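Local coordinates for protein L-lysine 6-monooxygenase involved in desferrioxamine biosynthesis (Erwinia amylovora CFBP1430, PDB 5O8P) that probably uses FAD and NADPH to N-hydroxylate cadaverine, a diamine building block, in the biosynthesis of the siderophore desferrioxamine, at residues V123-Y128 with F349-I353; F176-S180 with L336-Y342; T301-D307 with L318-E324. One frame throughout, in Å; residues are numbered along the deposited sequence.

Contact 1: V123-Y128 with F349-I353. With FAD (flavin-adenine dinucleotide), chain C.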
# COMPACT_ATOMS: atom_id res chain seq x y z
N VAL B 123 20.78 -29.65 -30.45
CA VAL B 123 20.20 -30.95 -30.77
C VAL B 123 19.56 -30.86 -32.14
O VAL B 123 18.78 -29.94 -32.38
CB VAL B 123 19.16 -31.37 -29.71
CG1 VAL B 123 18.38 -32.60 -30.16
CG2 VAL B 123 19.85 -31.60 -28.38
N GLU B 124 19.90 -31.80 -33.01
CA GLU B 124 19.45 -31.79 -34.41
C GLU B 124 18.46 -32.89 -34.75
O GLU B 124 17.58 -32.69 -35.59
CB GLU B 124 20.64 -31.84 -35.39
CG GLU B 124 21.67 -30.74 -35.13
CD GLU B 124 22.02 -29.85 -36.31
OE1 GLU B 124 21.93 -30.32 -37.46
OE2 GLU B 124 22.43 -28.69 -36.05
N TYR B 125 18.59 -34.05 -34.11
CA TYR B 125 17.70 -35.18 -34.35
C TYR B 125 17.63 -36.07 -33.11
O TYR B 125 18.61 -36.20 -32.37
CB TYR B 125 18.20 -35.98 -35.56
CG TYR B 125 17.24 -37.01 -36.12
CD1 TYR B 125 16.06 -36.63 -36.78
CD2 TYR B 125 17.53 -38.39 -36.02
CE1 TYR B 125 15.19 -37.58 -37.32
CE2 TYR B 125 16.67 -39.35 -36.55
CZ TYR B 125 15.50 -38.95 -37.19
OH TYR B 125 14.66 -39.91 -37.71
N VAL B 126 16.46 -36.64 -32.87
CA VAL B 126 16.26 -37.61 -31.80
C VAL B 126 15.55 -38.82 -32.38
O VAL B 126 14.69 -38.67 -33.24
CB VAL B 126 15.40 -37.03 -30.64
CG1 VAL B 126 15.25 -38.04 -29.53
CG2 VAL B 126 16.02 -35.75 -30.10
N SER B 127 15.90 -40.00 -31.91
CA SER B 127 15.30 -41.24 -32.39
C SER B 127 15.30 -42.29 -31.29
O SER B 127 16.07 -42.18 -30.33
CB SER B 127 16.07 -41.75 -33.62
OG SER B 127 17.46 -41.80 -33.35
N TYR B 128 14.41 -43.28 -31.43
CA TYR B 128 14.32 -44.39 -30.48
C TYR B 128 15.02 -45.60 -31.03
O TYR B 128 14.64 -46.12 -32.08
CB TYR B 128 12.86 -44.75 -30.16
CG TYR B 128 12.72 -45.78 -29.05
CD1 TYR B 128 13.09 -45.47 -27.74
CD2 TYR B 128 12.26 -47.08 -29.31
CE1 TYR B 128 12.99 -46.39 -26.71
CE2 TYR B 128 12.16 -48.02 -28.29
CZ TYR B 128 12.52 -47.67 -26.99
OH TYR B 128 12.41 -48.59 -25.97
N PHE B 349 13.67 -31.52 -34.28
CA PHE B 349 14.15 -32.85 -33.88
C PHE B 349 13.09 -33.89 -33.48
O PHE B 349 13.32 -35.09 -33.58
CB PHE B 349 15.23 -32.75 -32.79
CG PHE B 349 14.76 -32.19 -31.46
CD1 PHE B 349 14.00 -32.96 -30.59
CD2 PHE B 349 15.15 -30.92 -31.07
CE1 PHE B 349 13.59 -32.44 -29.36
CE2 PHE B 349 14.75 -30.40 -29.84
CZ PHE B 349 13.98 -31.15 -28.99
N VAL B 350 11.92 -33.42 -33.05
CA VAL B 350 10.83 -34.29 -32.63
C VAL B 350 10.26 -35.14 -33.79
O VAL B 350 9.63 -36.17 -33.54
CB VAL B 350 9.74 -33.47 -31.88
CG1 VAL B 350 8.50 -34.30 -31.58
CG2 VAL B 350 10.31 -32.92 -30.58
N GLU B 351 10.49 -34.73 -35.05
CA GLU B 351 10.15 -35.56 -36.23
C GLU B 351 10.60 -37.01 -36.10
O GLU B 351 9.87 -37.93 -36.47
CB GLU B 351 10.78 -35.00 -37.52
CG GLU B 351 9.98 -33.91 -38.24
CD GLU B 351 10.31 -33.79 -39.74
OE1 GLU B 351 10.78 -34.78 -40.34
OE2 GLU B 351 10.08 -32.71 -40.33
N GLY B 352 11.80 -37.22 -35.57
CA GLY B 352 12.35 -38.56 -35.41
C GLY B 352 11.68 -39.48 -34.38
O GLY B 352 11.95 -40.68 -34.36
N ILE B 353 10.83 -38.92 -33.52
CA ILE B 353 10.08 -39.73 -32.56
C ILE B 353 8.57 -39.48 -32.65
O ILE B 353 7.85 -39.64 -31.68
CB ILE B 353 10.62 -39.53 -31.12
CG1 ILE B 353 10.54 -38.07 -30.66
CG2 ILE B 353 12.06 -40.01 -31.03
CD1 ILE B 353 10.85 -37.89 -29.19
PA FAD C . 13.34 -20.50 -22.62
O1A FAD C . 14.07 -19.20 -22.34
O2A FAD C . 12.44 -20.61 -23.83
O5B FAD C . 14.48 -21.64 -22.68
C5B FAD C . 14.67 -22.48 -23.81
C4B FAD C . 16.13 -22.76 -24.12
O4B FAD C . 16.23 -23.93 -24.95
C3B FAD C . 16.80 -21.63 -24.89
O3B FAD C . 18.06 -21.33 -24.27
C2B FAD C . 16.92 -22.15 -26.32
O2B FAD C . 18.05 -21.65 -27.03
C1B FAD C . 17.04 -23.65 -26.10
N9A FAD C . 16.72 -24.51 -27.27
C8A FAD C . 15.63 -24.50 -28.06
N7A FAD C . 15.73 -25.46 -29.02
C5A FAD C . 16.90 -26.11 -28.84
C6A FAD C . 17.64 -27.22 -29.49
N6A FAD C . 17.14 -27.87 -30.57
N1A FAD C . 18.85 -27.58 -28.97
C2A FAD C . 19.38 -26.95 -27.90
N3A FAD C . 18.76 -25.93 -27.28
C4A FAD C . 17.55 -25.47 -27.69
N1 FAD C . 6.89 -16.03 -16.00
C2 FAD C . 6.82 -15.83 -14.66
O2 FAD C . 6.33 -16.74 -13.95
N3 FAD C . 7.28 -14.70 -14.07
C4 FAD C . 7.82 -13.70 -14.79
O4 FAD C . 8.23 -12.67 -14.22
C4X FAD C . 7.93 -13.84 -16.26
N5 FAD C . 8.46 -12.87 -17.03
C5X FAD C . 8.54 -13.02 -18.37
C6 FAD C . 9.10 -11.99 -19.12
C7 FAD C . 9.22 -12.08 -20.50
C7M FAD C . 9.82 -10.94 -21.29
C8 FAD C . 8.73 -13.31 -21.19
C8M FAD C . 8.85 -13.43 -22.69
C9 FAD C . 8.17 -14.35 -20.46
C9A FAD C . 8.04 -14.27 -19.06
N10 FAD C . 7.47 -15.32 -18.26
C10 FAD C . 7.41 -15.11 -16.85
C1' FAD C . 6.96 -16.60 -18.81
C2' FAD C . 8.01 -17.74 -18.77
O2' FAD C . 8.66 -17.78 -17.48
C3' FAD C . 9.08 -17.63 -19.88
O3' FAD C . 8.46 -17.69 -21.17
C4' FAD C . 10.15 -18.72 -19.79
O4' FAD C . 11.36 -18.25 -20.40
C5' FAD C . 9.73 -20.02 -20.48
O5' FAD C . 10.48 -21.10 -19.93
P FAD C . 11.43 -21.99 -20.86
O1P FAD C . 12.14 -23.00 -19.99
O2P FAD C . 10.52 -22.46 -21.96
O3P FAD C . 12.47 -20.80 -21.27

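Contact 2: F176-S180 with L336-Y342. With FAD (flavin-adenine dinucleotide), chain C.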
# COMPACT_ATOMS: atom_id res chain seq x y z
N PHE B 176 9.09 -3.88 -38.62
CA PHE B 176 8.58 -3.86 -37.26
C PHE B 176 9.53 -4.59 -36.31
O PHE B 176 10.42 -5.29 -36.75
CB PHE B 176 7.14 -4.39 -37.19
CG PHE B 176 7.00 -5.88 -37.33
CD1 PHE B 176 7.27 -6.73 -36.25
CD2 PHE B 176 6.53 -6.43 -38.51
CE1 PHE B 176 7.11 -8.10 -36.37
CE2 PHE B 176 6.36 -7.79 -38.63
CZ PHE B 176 6.65 -8.64 -37.56
N VAL B 177 9.32 -4.40 -35.02
CA VAL B 177 10.14 -4.98 -33.96
C VAL B 177 9.25 -5.81 -33.04
O VAL B 177 8.27 -5.28 -32.52
CB VAL B 177 10.75 -3.84 -33.11
CG1 VAL B 177 11.48 -4.38 -31.89
CG2 VAL B 177 11.67 -2.97 -33.94
N HIS B 178 9.58 -7.08 -32.83
CA HIS B 178 8.88 -7.89 -31.83
C HIS B 178 9.34 -7.45 -30.44
O HIS B 178 10.47 -6.92 -30.29
CB HIS B 178 9.17 -9.37 -32.06
CG HIS B 178 8.32 -10.29 -31.25
ND1 HIS B 178 8.67 -10.71 -29.98
CD2 HIS B 178 7.13 -10.87 -31.52
CE1 HIS B 178 7.73 -11.51 -29.51
NE2 HIS B 178 6.79 -11.63 -30.43
N SER B 179 8.50 -7.66 -29.43
CA SER B 179 8.85 -7.23 -28.07
C SER B 179 10.23 -7.75 -27.65
O SER B 179 11.02 -7.03 -27.07
CB SER B 179 7.79 -7.68 -27.08
OG SER B 179 7.70 -9.10 -27.06
N SER B 180 10.50 -9.02 -27.98
CA SER B 180 11.78 -9.68 -27.70
C SER B 180 13.03 -8.98 -28.24
O SER B 180 14.11 -9.19 -27.72
CB SER B 180 11.75 -11.10 -28.24
OG SER B 180 11.24 -11.10 -29.55
N LEU B 336 6.56 0.31 -35.27
CA LEU B 336 5.57 -0.68 -34.90
C LEU B 336 6.24 -1.70 -33.99
O LEU B 336 7.15 -2.39 -34.40
CB LEU B 336 5.02 -1.34 -36.15
CG LEU B 336 3.99 -2.46 -35.97
CD1 LEU B 336 2.80 -1.96 -35.19
CD2 LEU B 336 3.54 -2.98 -37.33
N VAL B 337 5.80 -1.77 -32.74
CA VAL B 337 6.27 -2.79 -31.81
C VAL B 337 5.21 -3.86 -31.73
O VAL B 337 4.10 -3.60 -31.29
CB VAL B 337 6.54 -2.20 -30.42
CG1 VAL B 337 6.87 -3.31 -29.43
CG2 VAL B 337 7.67 -1.20 -30.47
N MET B 338 5.55 -5.06 -32.18
CA MET B 338 4.64 -6.19 -32.17
C MET B 338 4.83 -7.00 -30.87
O MET B 338 5.64 -7.92 -30.79
CB MET B 338 4.91 -7.04 -33.42
CG MET B 338 3.75 -7.90 -33.84
SD MET B 338 2.50 -6.98 -34.74
CE MET B 338 3.33 -6.72 -36.30
N ALA B 339 4.08 -6.62 -29.83
CA ALA B 339 4.13 -7.29 -28.52
C ALA B 339 3.04 -8.36 -28.45
O ALA B 339 2.19 -8.35 -27.57
CB ALA B 339 3.97 -6.27 -27.40
N THR B 340 3.10 -9.29 -29.39
CA THR B 340 2.07 -10.29 -29.57
C THR B 340 2.44 -11.63 -28.92
O THR B 340 1.78 -12.66 -29.16
CB THR B 340 1.80 -10.46 -31.07
OG1 THR B 340 3.05 -10.61 -31.77
CG2 THR B 340 1.07 -9.22 -31.60
N GLY B 341 3.50 -11.63 -28.10
CA GLY B 341 3.86 -12.80 -27.32
C GLY B 341 4.47 -13.94 -28.12
O GLY B 341 5.05 -13.72 -29.18
N TYR B 342 4.30 -15.15 -27.59
CA TYR B 342 5.01 -16.35 -28.02
C TYR B 342 4.04 -17.50 -28.29
O TYR B 342 2.95 -17.54 -27.74
CB TYR B 342 6.00 -16.77 -26.93
CG TYR B 342 7.13 -15.78 -26.69
CD1 TYR B 342 6.92 -14.57 -26.03
CD2 TYR B 342 8.42 -16.08 -27.09
CE1 TYR B 342 7.95 -13.68 -25.82
CE2 TYR B 342 9.48 -15.21 -26.86
CZ TYR B 342 9.24 -14.01 -26.23
OH TYR B 342 10.29 -13.13 -26.01
PA FAD C . 13.34 -20.50 -22.62
O1A FAD C . 14.07 -19.20 -22.34
O2A FAD C . 12.44 -20.61 -23.83
O5B FAD C . 14.48 -21.64 -22.68
C5B FAD C . 14.67 -22.48 -23.81
C4B FAD C . 16.13 -22.76 -24.12
O4B FAD C . 16.23 -23.93 -24.95
C3B FAD C . 16.80 -21.63 -24.89
O3B FAD C . 18.06 -21.33 -24.27
C2B FAD C . 16.92 -22.15 -26.32
O2B FAD C . 18.05 -21.65 -27.03
C1B FAD C . 17.04 -23.65 -26.10
N9A FAD C . 16.72 -24.51 -27.27
C8A FAD C . 15.63 -24.50 -28.06
N7A FAD C . 15.73 -25.46 -29.02
C5A FAD C . 16.90 -26.11 -28.84
C6A FAD C . 17.64 -27.22 -29.49
N6A FAD C . 17.14 -27.87 -30.57
N1A FAD C . 18.85 -27.58 -28.97
C2A FAD C . 19.38 -26.95 -27.90
N3A FAD C . 18.76 -25.93 -27.28
C4A FAD C . 17.55 -25.47 -27.69
N1 FAD C . 6.89 -16.03 -16.00
C2 FAD C . 6.82 -15.83 -14.66
O2 FAD C . 6.33 -16.74 -13.95
N3 FAD C . 7.28 -14.70 -14.07
C4 FAD C . 7.82 -13.70 -14.79
O4 FAD C . 8.23 -12.67 -14.22
C4X FAD C . 7.93 -13.84 -16.26
N5 FAD C . 8.46 -12.87 -17.03
C5X FAD C . 8.54 -13.02 -18.37
C6 FAD C . 9.10 -11.99 -19.12
C7 FAD C . 9.22 -12.08 -20.50
C7M FAD C . 9.82 -10.94 -21.29
C8 FAD C . 8.73 -13.31 -21.19
C8M FAD C . 8.85 -13.43 -22.69
C9 FAD C . 8.17 -14.35 -20.46
C9A FAD C . 8.04 -14.27 -19.06
N10 FAD C . 7.47 -15.32 -18.26
C10 FAD C . 7.41 -15.11 -16.85
C1' FAD C . 6.96 -16.60 -18.81
C2' FAD C . 8.01 -17.74 -18.77
O2' FAD C . 8.66 -17.78 -17.48
C3' FAD C . 9.08 -17.63 -19.88
O3' FAD C . 8.46 -17.69 -21.17
C4' FAD C . 10.15 -18.72 -19.79
O4' FAD C . 11.36 -18.25 -20.40
C5' FAD C . 9.73 -20.02 -20.48
O5' FAD C . 10.48 -21.10 -19.93
P FAD C . 11.43 -21.99 -20.86
O1P FAD C . 12.14 -23.00 -19.99
O2P FAD C . 10.52 -22.46 -21.96
O3P FAD C . 12.47 -20.80 -21.27
O HOH W 1 5.11 -9.88 -26.63

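Contact 3: T301-D307 with L318-E324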
# COMPACT_ATOMS: atom_id res chain seq x y z
N THR B 301 -9.09 -0.58 -28.32
CA THR B 301 -9.36 -1.92 -27.78
C THR B 301 -10.27 -2.65 -28.74
O THR B 301 -10.67 -2.08 -29.76
CB THR B 301 -10.03 -1.83 -26.39
OG1 THR B 301 -11.05 -0.82 -26.43
CG2 THR B 301 -9.01 -1.48 -25.32
N HIS B 302 -10.57 -3.92 -28.46
CA HIS B 302 -11.42 -4.75 -29.32
C HIS B 302 -10.95 -4.86 -30.78
O HIS B 302 -11.72 -5.32 -31.63
CB HIS B 302 -12.88 -4.23 -29.30
CG HIS B 302 -13.57 -4.42 -27.99
ND1 HIS B 302 -14.08 -5.63 -27.58
CD2 HIS B 302 -13.88 -3.53 -27.01
CE1 HIS B 302 -14.65 -5.49 -26.40
NE2 HIS B 302 -14.54 -4.23 -26.03
N SER B 303 -9.71 -4.49 -31.07
CA SER B 303 -9.27 -4.25 -32.44
C SER B 303 -8.35 -5.34 -32.98
O SER B 303 -7.20 -5.45 -32.57
CB SER B 303 -8.58 -2.89 -32.53
OG SER B 303 -9.55 -1.86 -32.48
N GLU B 304 -8.88 -6.15 -33.90
CA GLU B 304 -8.10 -7.19 -34.56
C GLU B 304 -7.39 -6.58 -35.75
O GLU B 304 -8.00 -5.83 -36.52
CB GLU B 304 -9.01 -8.32 -35.05
CG GLU B 304 -8.24 -9.48 -35.67
CD GLU B 304 -9.12 -10.42 -36.47
OE1 GLU B 304 -9.53 -10.04 -37.60
OE2 GLU B 304 -9.37 -11.55 -35.99
N LEU B 305 -6.12 -6.92 -35.92
CA LEU B 305 -5.35 -6.58 -37.12
C LEU B 305 -5.73 -7.51 -38.27
O LEU B 305 -5.39 -8.69 -38.24
CB LEU B 305 -3.86 -6.70 -36.81
CG LEU B 305 -2.85 -6.26 -37.86
CD1 LEU B 305 -2.85 -4.74 -37.97
CD2 LEU B 305 -1.47 -6.76 -37.48
N THR B 306 -6.44 -6.99 -39.27
CA THR B 306 -6.85 -7.78 -40.44
C THR B 306 -5.77 -7.82 -41.53
O THR B 306 -5.54 -8.87 -42.14
CB THR B 306 -8.17 -7.27 -41.07
OG1 THR B 306 -8.13 -5.85 -41.21
CG2 THR B 306 -9.36 -7.65 -40.20
N ASP B 307 -5.14 -6.67 -41.78
CA ASP B 307 -4.09 -6.57 -42.79
C ASP B 307 -3.16 -5.41 -42.46
O ASP B 307 -3.49 -4.54 -41.65
CB ASP B 307 -4.71 -6.39 -44.19
CG ASP B 307 -3.86 -6.98 -45.32
OD1 ASP B 307 -3.21 -8.04 -45.12
OD2 ASP B 307 -3.86 -6.40 -46.42
N LEU B 318 -2.04 0.17 -40.84
CA LEU B 318 -2.69 -0.94 -40.16
C LEU B 318 -4.18 -0.91 -40.45
O LEU B 318 -4.84 0.07 -40.12
CB LEU B 318 -2.50 -0.82 -38.65
CG LEU B 318 -1.15 -1.16 -38.00
CD1 LEU B 318 0.04 -1.14 -38.95
CD2 LEU B 318 -0.88 -0.25 -36.81
N LYS B 319 -4.70 -1.95 -41.09
CA LYS B 319 -6.14 -2.15 -41.20
C LYS B 319 -6.59 -2.94 -39.99
O LYS B 319 -6.03 -4.01 -39.69
CB LYS B 319 -6.52 -2.88 -42.48
CG LYS B 319 -6.25 -2.08 -43.74
CD LYS B 319 -7.21 -2.42 -44.88
CE LYS B 319 -6.91 -1.55 -46.09
NZ LYS B 319 -7.92 -1.73 -47.17
N LEU B 320 -7.58 -2.41 -39.28
CA LEU B 320 -8.07 -2.99 -38.03
C LEU B 320 -9.57 -3.21 -38.11
O LEU B 320 -10.27 -2.52 -38.84
CB LEU B 320 -7.75 -2.06 -36.87
CG LEU B 320 -6.27 -1.78 -36.63
CD1 LEU B 320 -6.06 -0.47 -35.91
CD2 LEU B 320 -5.62 -2.90 -35.85
N HIS B 321 -10.05 -4.20 -37.36
CA HIS B 321 -11.48 -4.47 -37.25
C HIS B 321 -11.86 -4.46 -35.78
O HIS B 321 -11.35 -5.25 -34.99
CB HIS B 321 -11.82 -5.81 -37.88
CG HIS B 321 -13.29 -6.03 -38.03
ND1 HIS B 321 -13.99 -6.90 -37.22
CD2 HIS B 321 -14.19 -5.48 -38.87
CE1 HIS B 321 -15.26 -6.89 -37.57
NE2 HIS B 321 -15.41 -6.04 -38.57
N GLN B 322 -12.77 -3.54 -35.42
CA GLN B 322 -13.23 -3.36 -34.04
C GLN B 322 -14.41 -4.34 -33.85
O GLN B 322 -15.51 -4.11 -34.32
CB GLN B 322 -13.49 -1.85 -33.79
CG GLN B 322 -14.66 -1.32 -32.99
CD GLN B 322 -14.68 -1.69 -31.54
OE1 GLN B 322 -14.88 -2.85 -31.23
NE2 GLN B 322 -14.68 -0.69 -30.65
N GLN B 323 -14.12 -5.47 -33.18
CA GLN B 323 -15.00 -6.67 -33.20
C GLN B 323 -16.31 -6.47 -32.46
O GLN B 323 -17.31 -7.07 -32.83
CB GLN B 323 -14.29 -7.90 -32.61
CG GLN B 323 -13.17 -8.48 -33.48
CD GLN B 323 -12.16 -9.33 -32.70
OE1 GLN B 323 -11.70 -8.95 -31.62
NE2 GLN B 323 -11.78 -10.47 -33.27
N GLU B 324 -16.30 -5.64 -31.43
CA GLU B 324 -17.49 -5.37 -30.62
C GLU B 324 -18.47 -4.55 -31.43
O GLU B 324 -19.62 -4.93 -31.61
CB GLU B 324 -17.09 -4.65 -29.33
CG GLU B 324 -18.20 -4.53 -28.30
CD GLU B 324 -17.66 -4.25 -26.90
OE1 GLU B 324 -17.28 -3.09 -26.62
OE2 GLU B 324 -17.61 -5.21 -26.10

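Contact 1: V123-Y128 with F349-I353
Apolar contacts carry most of this interface, which buries 379 Å² although no hydrogen bond crosses between strand segment 123-128 and segment 349-353. V123 and V126 project from the strand toward 349-353, and the F349 ring packs against both: V123 CG1 lies 4.1 Å from the centroid of the F349 ring, 26° off its normal, a CH-pi contact over the face, while V126 CG2 approaches F349 CD1 at 3.5 Å. Farther along, V126 CG1 meets I353 CG2 at 4.0 Å.

Backbone proximity is closest at G352, whose CA stands 3.2 Å from V126 O in a CA-H...O contact (137° at H) and 3.5 Å from Y125 OH. A side chain there would collide with both the V126 carbonyl and the Y125 ring. A classic beta bulge, with E124 and Y125 both opposite R138 of strand 134-141, separates the two valines.

The backbone of V123 bonds to the cofactor. V123 N donates to FAD N1A (3.2 Å, 159°), and FAD N6A donates to V123 O (3.2 Å, 165°). FAD N6A also lies at the edge of the F349 ring, 3.6 Å from F349 CE2. The chemistry thus implies recognition of adenine by backbone, with a hydrophobic wall beside it.

Contact 2: F176-S180 with L336-Y342
F176 opens the pairing just before its strand: F176 CB packs on L336 CB at 3.9 Å, and M338 CE sits over the ring face, 3.7 Å from the F176 centroid and 3° off the normal. This is a CH-pi contact; M338 SD, 5.1 Å from the same centroid, adds a Met-aromatic component.

V177 then sets the parallel register. V177 N donates to L336 O (3.0 Å, 170°) and M338 N to V177 O (2.7 Å, 157°), so V177 bonds to the residues flanking its bridge partner V337, as expected of parallel strands.

H178 pairs with M338 and turns its imidazole along the outgoing loop. H178 NE2 donates to G341 O (3.0 Å), while H178 ND1 accepts from S180 N (3.2 Å, 162°) and lies 2.6 Å from S180 OG, also hydrogen-bonded. The ring edge meets the face of Y342 in a T-shaped stack, centroids 5.7 Å apart and planes at 85°.

S179 N continues the pairing to M338 O (3.2 Å), and a water links S179 OG (2.7 Å) with G341 N (2.8 Å). At S180, CB reaches Y342 OH at 3.4 Å; Y342 CE1 in turn lies 3.3 Å from FAD C8M, one of the two methyls of the flavin's dimethylbenzene ring.

Strand 177-178 is the edge of a five-stranded parallel sheet, consistent with a Rossmann-type NADP(H) domain, and strand 335-338 lies between it and strand 194-198. Helix 182-190 packs on V177 and V337, while helix 202-213 covers S179, V337 and A339, its NADP(+)-binding S203 lying beside S179.

Contact 3: T301-D307 with L318-E324
E304 and H321 form the central hydrogen-bonded pair, with E304 N to H321 O and H321 N to E304 O both at 2.8 Å (156° and 160°). Q323 N to H302 O (2.9 Å, 172°) extends the bonding at one end; T306 N to K319 O (3.0 Å) and K319 N to D307 O (2.9 Å) extend it at the other. The carboxylate of E304 forms a salt bridge with R227, a residue that binds NADP(+), while E324 OE1 bonds to Y251 OH of the second subunit.

These strands, 303-311 and 315-322, form a beta hairpin within a three-stranded antiparallel sheet; the axes of 303-307 and 318-322 approach to 4.4 Å, with N-to-C directions 141° apart. T306 and D307 both face K319, so a classic beta bulge shifts the register by one residue after the non-hydrogen-bonded pair L305-L320.

S303, L305, L320 and Q322 share one face. L305, another NADP(+)-binding residue, brings CD1 to 3.9 Å from L320 CD2 and 4.0 Å from L318 CG. Beyond the strand, E324 CB rests over the H302 ring, 3.8 Å from its centroid and 16° off the normal, a CH-pi contact. L320 also packs on I225 of strand 221-225 and Y329 of strand 327-333.

In the fold
From the N terminus the chain first enters contact 1 at strand 121-129, in the part that holds the FAD adenine; that loop closes only when 349-353 returns, 221 residues later. Within it, strand 177-178 opens contact 2, closed at 336-342 after the chain has built the other strands of the parallel sheet. Contact 3 is the innermost, a local hairpin nested inside contact 2, so the three nest without crossing. Contacts 1 and 2 do not touch, their centres about 30 Å apart, but FAD reaches both, adenine at one and flavin at the other. Contacts 2 and 3 meet through L336 CD2 and L318 CD1, 4.3 Å apart, joining the parallel sheet to the hairpin.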